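Meso-diaminopimelate dehydrogenase (Clostridium tetani, PDB 3WGY) belongs to the NADP-dependent enzymes that reversibly deaminate meso-diaminopimelate, and is here an engineered variant with bound 4-methyl-2-oxovalerate. Local coordinates at residues Lys17-Ala22 against Ser282-Tyr287; Gly8-Gly13 against Met66-Gly71. The protein carries 6 engineered substitutions. One frame throughout, in Å; residues are numbered along the deposited sequence.

Overall arrangement
From the N terminus the chain runs through strand 5-10 and turns at Gly-11 to Gly-13 into helix 14-23, so the first halves of contact 2 and contact 1 follow each other directly. Strand 65-68 then pairs beside strand 5-10 in the parallel sheet, closing contact 2 after 52 intervening residues. Contact 1 closes much later, when helix 276-296 reaches helix 14-23 after the chain has passed through two further sheets. The two closures therefore cross. Their centres lie about 10 Å apart. Contact 2 joins two neighbouring strands of the sheet and contact 1 joins helix 14-23 to helix 276-296; the packing of Val-19 on Ile-9 links the two.

Contact 1. Residues Lys17-Ala22 against Ser282-Tyr287; sequences KGVEKA and SVLVAY
Val-19 and Val-285 both hold CG1 anti to the backbone N (chi1 171° and 174°), which leaves CG2 of each beside its own N, and in this pose the two side chains cross obliquely. CG1 of Val-19 meets CG2 of Val-285 at 4.0 Å. The same Val-285 CG2 settles on Ala-22, 3.6 Å from its CB, and also lies 4.0 Å from Val-19 O, so one methyl group fits between two residues a helical turn apart. The other branch of Val-19, CG2, turns to Leu-284 and comes within 4.2 Å of its CD1.

Helices 14-23 and 276-296 approach to 8.8 Å between the axes of these segments and cross at -57°. The small Ala-22 faces the other helix, and its CA lies 5.6 Å from that of Ser-282. Helix 14-23 is the first helix of what is probably a Rossmann-type dinucleotide-binding fold, following strand 5-10 and a glycine-rich turn. Helix 276-296 comes from much later in the sequence and leads to strand 301-303, an edge strand of the same parallel sheet within this chain.

The interface is made by aliphatic groups. Ser-282 brings its OG to 4.2 Å from Ala-22 CB, but that hydroxyl is hydrogen-bonded to Glu-278 O within its own helix. Val-285 also touches Met-29 of strand 29-36, and Val-19 touches Ile-9. Ser-282 and Val-283 pack on Ile-138 of the second subunit, and Lys-21 packs on Gln-260 of that subunit.

Contact 2. Residues Gly8-Gly13 against Met66-Gly71; sequences GIVGYG and MILCGG
Met-66 lies against Gly-8 and Val-10 on the neighbouring parallel strand. Its CB is 4.0 Å from Gly-8 O. CG, anti to the backbone N (chi1 -163°), presses on Val-10 CG2 at 3.4 Å, tighter than usual for two carbons, with the two side chains crossing at about a right angle. A bend at chi2 (73°) lays SD against the Gly-8 carbonyl, 3.5 Å from its O, where Gly-8 has no side chain to compete for the place. A second bend carries CE onward, and the side chain as a whole also touches Phe-35, Leu-56 and Phe-87.

Three backbone bonds join the strands: Ile-67 N to Gly-8 O (2.6 Å), Val-10 N to Ile-67 O (3.0 Å) and Cys-69 N to Val-10 O (2.8 Å), the middle one nearly straight at its hydrogen. Beyond them the two segments continue as glycine-containing turns. A water accepts from Gly-13 N and donates to Cys-69 O, while Gly-11 O is buried without a polar partner in the model. Gly-11 and Gly-13 fit the GxGxxG pattern of Rossmann folds, consistent with a dinucleotide site at this strand-turn-helix unit, Gly-13 being the N-cap of helix 14-23.

Main-chain hydrogen bonds thus hold the register of the strands, whereas the loop ends, linked by the water bridge and van der Waals contacts around Gly-11 and a poorly ordered Gly-71, are less firmly tied.

Contact 1. Residues Lys17-Ala22 against Ser282-Tyr287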
loop_
_atom_site.group_PDB
_atom_site.type_symbol
_atom_site.label_atom_id
_atom_site.label_comp_id
_atom_site.label_asym_id
_atom_site.label_seq_id
_atom_site.Cartn_x
_atom_site.Cartn_y
_atom_site.Cartn_z
ATOM N N LYS B 17 3.514 26.021 0.551
ATOM C CA LYS B 17 3.144 26.376 -0.817
ATOM C C LYS B 17 2.588 25.151 -1.539
ATOM O O LYS B 17 1.633 25.252 -2.308
ATOM C CB LYS B 17 4.358 26.911 -1.589
ATOM C CG LYS B 17 4.776 28.320 -1.236
ATOM C CD LYS B 17 5.968 28.746 -2.082
ATOM C CE LYS B 17 6.248 30.235 -1.951
ATOM N NZ LYS B 17 6.475 30.661 -0.540
ATOM N N GLY B 18 3.197 23.995 -1.292
ATOM C CA GLY B 18 2.731 22.768 -1.914
ATOM C C GLY B 18 1.338 22.398 -1.436
ATOM O O GLY B 18 0.519 21.888 -2.206
ATOM N N VAL B 19 1.066 22.654 -0.159
ATOM C CA VAL B 19 -0.239 22.350 0.417
ATOM C C VAL B 19 -1.305 23.241 -0.204
ATOM O O VAL B 19 -2.392 22.775 -0.554
ATOM C CB VAL B 19 -0.237 22.557 1.943
ATOM C CG1 VAL B 19 -1.651 22.448 2.488
ATOM C CG2 VAL B 19 0.648 21.516 2.597
ATOM N N GLU B 20 -0.993 24.529 -0.335
ATOM C CA GLU B 20 -1.933 25.471 -0.923
ATOM C C GLU B 20 -2.309 25.001 -2.318
ATOM O O GLU B 20 -3.471 25.059 -2.711
ATOM C CB GLU B 20 -1.316 26.871 -1.000
ATOM C CG GLU B 20 -2.121 27.857 -1.841
ATOM C CD GLU B 20 -1.529 29.250 -1.825
ATOM O OE1 GLU B 20 -0.299 29.383 -2.027
ATOM O OE2 GLU B 20 -2.294 30.208 -1.617
ATOM N N LYS B 21 -1.313 24.530 -3.063
ATOM C CA LYS B 21 -1.537 24.038 -4.415
ATOM C C LYS B 21 -2.432 22.809 -4.438
ATOM O O LYS B 21 -3.412 22.757 -5.179
ATOM C CB LYS B 21 -0.202 23.707 -5.089
ATOM C CG LYS B 21 0.252 24.775 -6.050
ATOM C CD LYS B 21 1.709 24.626 -6.445
ATOM C CE LYS B 21 2.304 26.012 -6.675
ATOM N NZ LYS B 21 3.646 26.003 -7.322
ATOM N N ALA B 22 -2.096 21.822 -3.621
ATOM C CA ALA B 22 -2.867 20.594 -3.574
ATOM C C ALA B 22 -4.330 20.827 -3.199
ATOM O O ALA B 22 -5.221 20.143 -3.705
ATOM C CB ALA B 22 -2.225 19.619 -2.603
ATOM N N SER B 282 0.645 16.690 -0.931
ATOM C CA SER B 282 -0.571 16.000 -1.356
ATOM C C SER B 282 -0.979 15.001 -0.290
ATOM O O SER B 282 -2.165 14.831 -0.003
ATOM C CB SER B 282 -0.352 15.255 -2.675
ATOM O OG SER B 282 -0.204 16.161 -3.740
ATOM N N VAL B 283 0.011 14.329 0.285
ATOM C CA VAL B 283 -0.257 13.356 1.319
ATOM C C VAL B 283 -0.852 14.093 2.513
ATOM O O VAL B 283 -1.855 13.658 3.092
ATOM C CB VAL B 283 1.039 12.621 1.757
ATOM C CG1 VAL B 283 0.749 11.734 2.956
ATOM C CG2 VAL B 283 1.589 11.789 0.584
ATOM N N LEU B 284 -0.241 15.223 2.870
ATOM C CA LEU B 284 -0.734 16.007 4.002
ATOM C C LEU B 284 -2.199 16.385 3.795
ATOM O O LEU B 284 -3.024 16.236 4.703
ATOM C CB LEU B 284 0.118 17.271 4.202
ATOM C CG LEU B 284 1.511 17.049 4.812
ATOM C CD1 LEU B 284 2.299 18.362 4.828
ATOM C CD2 LEU B 284 1.351 16.502 6.224
ATOM N N VAL B 285 -2.523 16.862 2.602
ATOM C CA VAL B 285 -3.890 17.255 2.294
ATOM C C VAL B 285 -4.870 16.089 2.389
ATOM O O VAL B 285 -5.928 16.226 3.004
ATOM C CB VAL B 285 -3.990 17.875 0.895
ATOM C CG1 VAL B 285 -5.456 18.151 0.548
ATOM C CG2 VAL B 285 -3.183 19.169 0.854
ATOM N N ALA B 286 -4.529 14.949 1.792
ATOM C CA ALA B 286 -5.416 13.791 1.835
ATOM C C ALA B 286 -5.711 13.382 3.275
ATOM O O ALA B 286 -6.861 13.080 3.629
ATOM C CB ALA B 286 -4.808 12.630 1.082
ATOM N N TYR B 287 -4.670 13.368 4.103
ATOM C CA TYR B 287 -4.837 13.005 5.501
ATOM C C TYR B 287 -5.638 14.051 6.277
ATOM O O TYR B 287 -6.188 13.754 7.336
ATOM C CB TYR B 287 -3.477 12.747 6.149
ATOM C CG TYR B 287 -3.071 11.295 6.010
ATOM C CD1 TYR B 287 -3.557 10.330 6.896
ATOM C CD2 TYR B 287 -2.300 10.865 4.930
ATOM C CE1 TYR B 287 -3.298 8.972 6.705
ATOM C CE2 TYR B 287 -2.032 9.506 4.728
ATOM C CZ TYR B 287 -2.542 8.567 5.616
ATOM O OH TYR B 287 -2.343 7.222 5.389
#

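Contact 2. Residues Gly8-Gly13 against Met66-Gly71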
loop_
_atom_site.group_PDB
_atom_site.type_symbol
_atom_site.label_atom_id
_atom_site.label_comp_id
_atom_site.label_asym_id
_atom_site.label_seq_id
_atom_site.Cartn_x
_atom_site.Cartn_y
_atom_site.Cartn_z
ATOM N N GLY B 8 -6.258 25.135 7.255
ATOM C CA GLY B 8 -5.404 26.221 7.687
ATOM C C GLY B 8 -3.968 25.763 7.537
ATOM O O GLY B 8 -3.624 24.662 7.963
ATOM N N ILE B 9 -3.131 26.597 6.930
ATOM C CA ILE B 9 -1.731 26.250 6.726
ATOM C C ILE B 9 -0.808 27.081 7.609
ATOM O O ILE B 9 -0.902 28.306 7.623
ATOM C CB ILE B 9 -1.304 26.477 5.242
ATOM C CG1 ILE B 9 -2.174 25.639 4.305
ATOM C CG2 ILE B 9 0.167 26.122 5.063
ATOM C CD1 ILE B 9 -1.868 25.854 2.833
ATOM N N VAL B 10 0.075 26.415 8.345
ATOM C CA VAL B 10 1.034 27.113 9.194
ATOM C C VAL B 10 2.412 26.947 8.563
ATOM O O VAL B 10 2.958 25.840 8.530
ATOM C CB VAL B 10 1.093 26.527 10.611
ATOM C CG1 VAL B 10 2.131 27.281 11.425
ATOM C CG2 VAL B 10 -0.271 26.615 11.282
ATOM N N GLY B 11 2.968 28.046 8.064
ATOM C CA GLY B 11 4.272 27.990 7.431
ATOM C C GLY B 11 4.112 28.092 5.929
ATOM O O GLY B 11 3.355 27.338 5.323
ATOM N N TYR B 12 4.828 29.020 5.310
ATOM C CA TYR B 12 4.695 29.188 3.876
ATOM C C TYR B 12 5.993 28.924 3.117
ATOM O O TYR B 12 6.399 29.717 2.274
ATOM C CB TYR B 12 4.159 30.591 3.587
ATOM C CG TYR B 12 3.447 30.741 2.263
ATOM C CD1 TYR B 12 2.565 29.763 1.801
ATOM C CD2 TYR B 12 3.607 31.896 1.500
ATOM C CE1 TYR B 12 1.854 29.940 0.608
ATOM C CE2 TYR B 12 2.908 32.081 0.317
ATOM C CZ TYR B 12 2.034 31.103 -0.124
ATOM O OH TYR B 12 1.356 31.306 -1.302
ATOM N N GLY B 13 6.634 27.802 3.442
ATOM C CA GLY B 13 7.856 27.396 2.776
ATOM C C GLY B 13 7.466 26.529 1.591
ATOM O O GLY B 13 6.370 26.689 1.046
ATOM N N MET B 66 -5.602 22.173 10.723
ATOM C CA MET B 66 -4.429 23.005 10.522
ATOM C C MET B 66 -3.286 22.102 10.067
ATOM O O MET B 66 -2.910 21.169 10.768
ATOM C CB MET B 66 -4.052 23.696 11.838
ATOM C CG MET B 66 -3.116 24.886 11.698
ATOM S SD MET B 66 -3.914 26.352 11.003
ATOM C CE MET B 66 -4.813 26.923 12.392
ATOM N N ILE B 67 -2.746 22.360 8.887
ATOM C CA ILE B 67 -1.637 21.553 8.408
ATOM C C ILE B 67 -0.336 22.274 8.780
ATOM O O ILE B 67 -0.093 23.401 8.345
ATOM C CB ILE B 67 -1.723 21.342 6.878
ATOM C CG1 ILE B 67 -3.087 20.732 6.528
ATOM C CG2 ILE B 67 -0.590 20.428 6.410
ATOM C CD1 ILE B 67 -3.251 20.347 5.087
ATOM N N LEU B 68 0.483 21.622 9.600
ATOM C CA LEU B 68 1.744 22.192 10.055
ATOM C C LEU B 68 2.873 22.000 9.049
ATOM O O LEU B 68 3.367 20.885 8.846
ATOM C CB LEU B 68 2.125 21.578 11.401
ATOM C CG LEU B 68 0.950 21.550 12.388
ATOM C CD1 LEU B 68 1.456 21.214 13.786
ATOM C CD2 LEU B 68 0.252 22.900 12.397
ATOM N N CYS B 69 3.275 23.102 8.420
ATOM C CA CYS B 69 4.339 23.082 7.424
ATOM C C CYS B 69 5.555 23.877 7.889
ATOM O O CYS B 69 6.195 24.575 7.101
ATOM C CB CYS B 69 3.815 23.649 6.111
ATOM S SG CYS B 69 2.227 22.942 5.632
ATOM N N GLY B 70 5.859 23.746 9.178
ATOM C CA GLY B 70 6.989 24.428 9.794
ATOM C C GLY B 70 7.793 25.354 8.905
ATOM O O GLY B 70 8.668 24.904 8.161
ATOM N N GLY B 71 7.492 26.648 9.002
ATOM C CA GLY B 71 8.165 27.669 8.213
ATOM C C GLY B 71 9.514 27.268 7.646
ATOM O O GLY B 71 9.737 27.397 6.439
HETATM O O HOH W 1 6.380 25.416 4.669
#